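Local coordinates for protein (S)-ureidoglycine--glyoxylate transaminase (Bacillus subtilis, PDB 3ISL) that transfers the amino group of (S)-ureidoglycine to glyoxylate, giving oxalurate and glycine, with pyridoxal 5'-phosphate as cofactor in purine breakdown, at residues D166-V171 against K188-I193. Residues are numbered along the deposited sequence; the frame is centred on the assembly and turned at random.
Sequences DALFIV and KIDAAI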
loop_
_atom_site.group_PDB
_atom_site.type_symbol
_atom_site.label_atom_id
_atom_site.label_comp_id
_atom_site.label_asym_id
_atom_site.label_seq_id
_atom_site.Cartn_x
_atom_site.Cartn_y
_atom_site.Cartn_z
ATOM N N ASP A 166 26.630 -4.460 19.825
ATOM C CA ASP A 166 25.926 -5.518 19.103
ATOM C C ASP A 166 24.419 -5.362 19.279
ATOM O O ASP A 166 23.700 -6.327 19.464
ATOM C CB ASP A 166 26.475 -6.915 19.503
ATOM C CG ASP A 166 26.106 -8.042 18.475
ATOM O OD1 ASP A 166 25.851 -7.771 17.255
ATOM O OD2 ASP A 166 26.092 -9.214 18.944
ATOM N N ALA A 167 23.937 -4.120 19.208
ATOM C CA ALA A 167 22.503 -3.820 18.996
ATOM C C ALA A 167 22.208 -3.474 17.510
ATOM O O ALA A 167 23.076 -2.907 16.811
ATOM C CB ALA A 167 22.052 -2.634 19.920
ATOM N N LEU A 168 20.969 -3.749 17.058
ATOM C CA LEU A 168 20.531 -3.313 15.750
ATOM C C LEU A 168 19.999 -1.903 15.794
ATOM O O LEU A 168 19.104 -1.607 16.580
ATOM C CB LEU A 168 19.466 -4.262 15.174
ATOM C CG LEU A 168 19.871 -5.733 15.304
ATOM C CD1 LEU A 168 18.615 -6.558 15.009
ATOM C CD2 LEU A 168 21.032 -6.028 14.278
ATOM N N PHE A 169 20.569 -1.020 14.989
ATOM C CA PHE A 169 20.129 0.374 15.011
ATOM C C PHE A 169 19.138 0.558 13.863
ATOM O O PHE A 169 19.530 0.467 12.711
ATOM C CB PHE A 169 21.369 1.269 14.827
ATOM C CG PHE A 169 21.106 2.749 14.911
ATOM C CD1 PHE A 169 20.132 3.268 15.738
ATOM C CD2 PHE A 169 21.962 3.626 14.264
ATOM C CE1 PHE A 169 19.957 4.601 15.875
ATOM C CE2 PHE A 169 21.816 4.995 14.396
ATOM C CZ PHE A 169 20.820 5.486 15.224
ATOM N N ILE A 170 17.858 0.774 14.186
ATOM C CA ILE A 170 16.785 0.827 13.182
ATOM C C ILE A 170 16.242 2.236 13.198
ATOM O O ILE A 170 15.800 2.700 14.235
ATOM C CB ILE A 170 15.704 -0.231 13.489
ATOM C CG1 ILE A 170 16.346 -1.642 13.356
ATOM C CG2 ILE A 170 14.415 -0.089 12.536
ATOM C CD1 ILE A 170 15.625 -2.634 14.071
ATOM N N VAL A 171 16.279 2.893 12.043
ATOM C CA VAL A 171 16.041 4.316 11.968
ATOM C C VAL A 171 14.819 4.647 11.110
ATOM O O VAL A 171 14.680 4.158 10.042
ATOM C CB VAL A 171 17.332 5.104 11.461
ATOM C CG1 VAL A 171 16.979 6.571 11.154
ATOM C CG2 VAL A 171 18.436 5.090 12.548
ATOM N N LYS A 188 26.461 3.676 10.525
ATOM C CA LYS A 188 26.331 2.360 11.085
ATOM C C LYS A 188 24.864 2.125 11.445
ATOM O O LYS A 188 24.535 1.619 12.520
ATOM C CB LYS A 188 27.215 2.181 12.346
ATOM C CG LYS A 188 28.737 2.476 12.171
ATOM C CD LYS A 188 29.432 1.672 11.102
ATOM C CE LYS A 188 30.919 1.432 11.437
ATOM N NZ LYS A 188 31.568 2.714 11.761
ATOM N N ILE A 189 23.997 2.526 10.543
ATOM C CA ILE A 189 22.583 2.168 10.626
ATOM C C ILE A 189 22.403 0.774 10.045
ATOM O O ILE A 189 22.867 0.464 8.907
ATOM C CB ILE A 189 21.712 3.217 9.863
ATOM C CG1 ILE A 189 21.878 4.600 10.503
ATOM C CG2 ILE A 189 20.230 2.741 9.700
ATOM C CD1 ILE A 189 21.093 5.777 9.700
ATOM N N ASP A 190 21.743 -0.071 10.829
ATOM C CA ASP A 190 21.480 -1.442 10.421
ATOM C C ASP A 190 20.231 -1.616 9.555
ATOM O O ASP A 190 20.202 -2.472 8.663
ATOM C CB ASP A 190 21.423 -2.349 11.662
ATOM C CG ASP A 190 22.702 -2.321 12.472
ATOM O OD1 ASP A 190 23.716 -2.837 11.936
ATOM O OD2 ASP A 190 22.677 -1.808 13.639
ATOM N N ALA A 191 19.181 -0.856 9.847
ATOM C CA ALA A 191 18.030 -0.798 9.008
ATOM C C ALA A 191 17.493 0.604 8.989
ATOM O O ALA A 191 17.485 1.310 10.055
ATOM C CB ALA A 191 16.914 -1.832 9.480
ATOM N N ALA A 192 17.057 1.054 7.789
ATOM C CA ALA A 192 16.485 2.406 7.630
ATOM C C ALA A 192 15.210 2.247 6.824
ATOM O O ALA A 192 15.166 1.470 5.910
ATOM C CB ALA A 192 17.432 3.360 6.890
ATOM N N ILE A 193 14.187 3.027 7.156
ATOM C CA ILE A 193 12.979 2.962 6.398
ATOM C C ILE A 193 12.688 4.358 5.959
ATOM O O ILE A 193 12.706 5.312 6.761
ATOM C CB ILE A 193 11.774 2.483 7.284
ATOM C CG1 ILE A 193 12.059 1.131 7.976
ATOM C CG2 ILE A 193 10.463 2.572 6.473
ATOM C CD1 ILE A 193 12.498 1.220 9.541
#
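Asp-190 and Phe-169 show how a side chain can continue parallel strand pairing past the point where the backbone of one partner turns aside. From Ile-170 and Ala-191 onward the pairing is regular: Val-171 N donates to Ala-191 O (2.8 Å) and Ile-193 N to Val-171 O (3.1 Å). Before it, Phe-169 O accepts two bonds, from Ala-191 N (3.2 Å) and, more bent at 137°, from Asp-190 N. The carboxylate supplies the remaining link. Followed outward, Asp-190 CB lies beside Phe-169 O and N; CG, anti to the carbonyl carbon (chi1 -59°), comes nearest Phe-169 N, with Leu-168 CA a little farther off; and OD2 receives Phe-169 N at 2.6 Å through its anti lone pair, nearly straight at 168°. OD2 also forms a salt bridge with Arg-214, which bonds to Ala-167 O and Asp-166 as well, while OD1 is held by Arg-163 and Asn-212. On the sheet face that carries Val-171, Ile-189 CG1 meets Phe-169 CD2 at 3.9 Å and its CD1 reaches Val-171 CG2, which sits over one face of the Phe-169 ring near the rim. On the other side of the sheet, Ile-170 CG1 touches Ala-191 CB and its CG2 meets Ile-193 CD1 (3.8 Å), all three residues packing against Val-78 of helix 71-82. The two neighbouring parallel strands, 168-172 and 191-193, belong to the central mixed sheet of the class-V aminotransferase fold, and Ile-193 ends about 8 Å, side chain to cofactor, from pyridoxal phosphate. An alanine in place of Asp-190 would probably leave Phe-169 N without its acceptor, Arg-163 without this carboxylate, and Arg-214 with Asp-166 alone of its two salt-bridge partners. With two arginines beside it, the carboxylate is probably stabilised in its charged form, joining strand pairing to an ionic network anchored on a buried carboxylate.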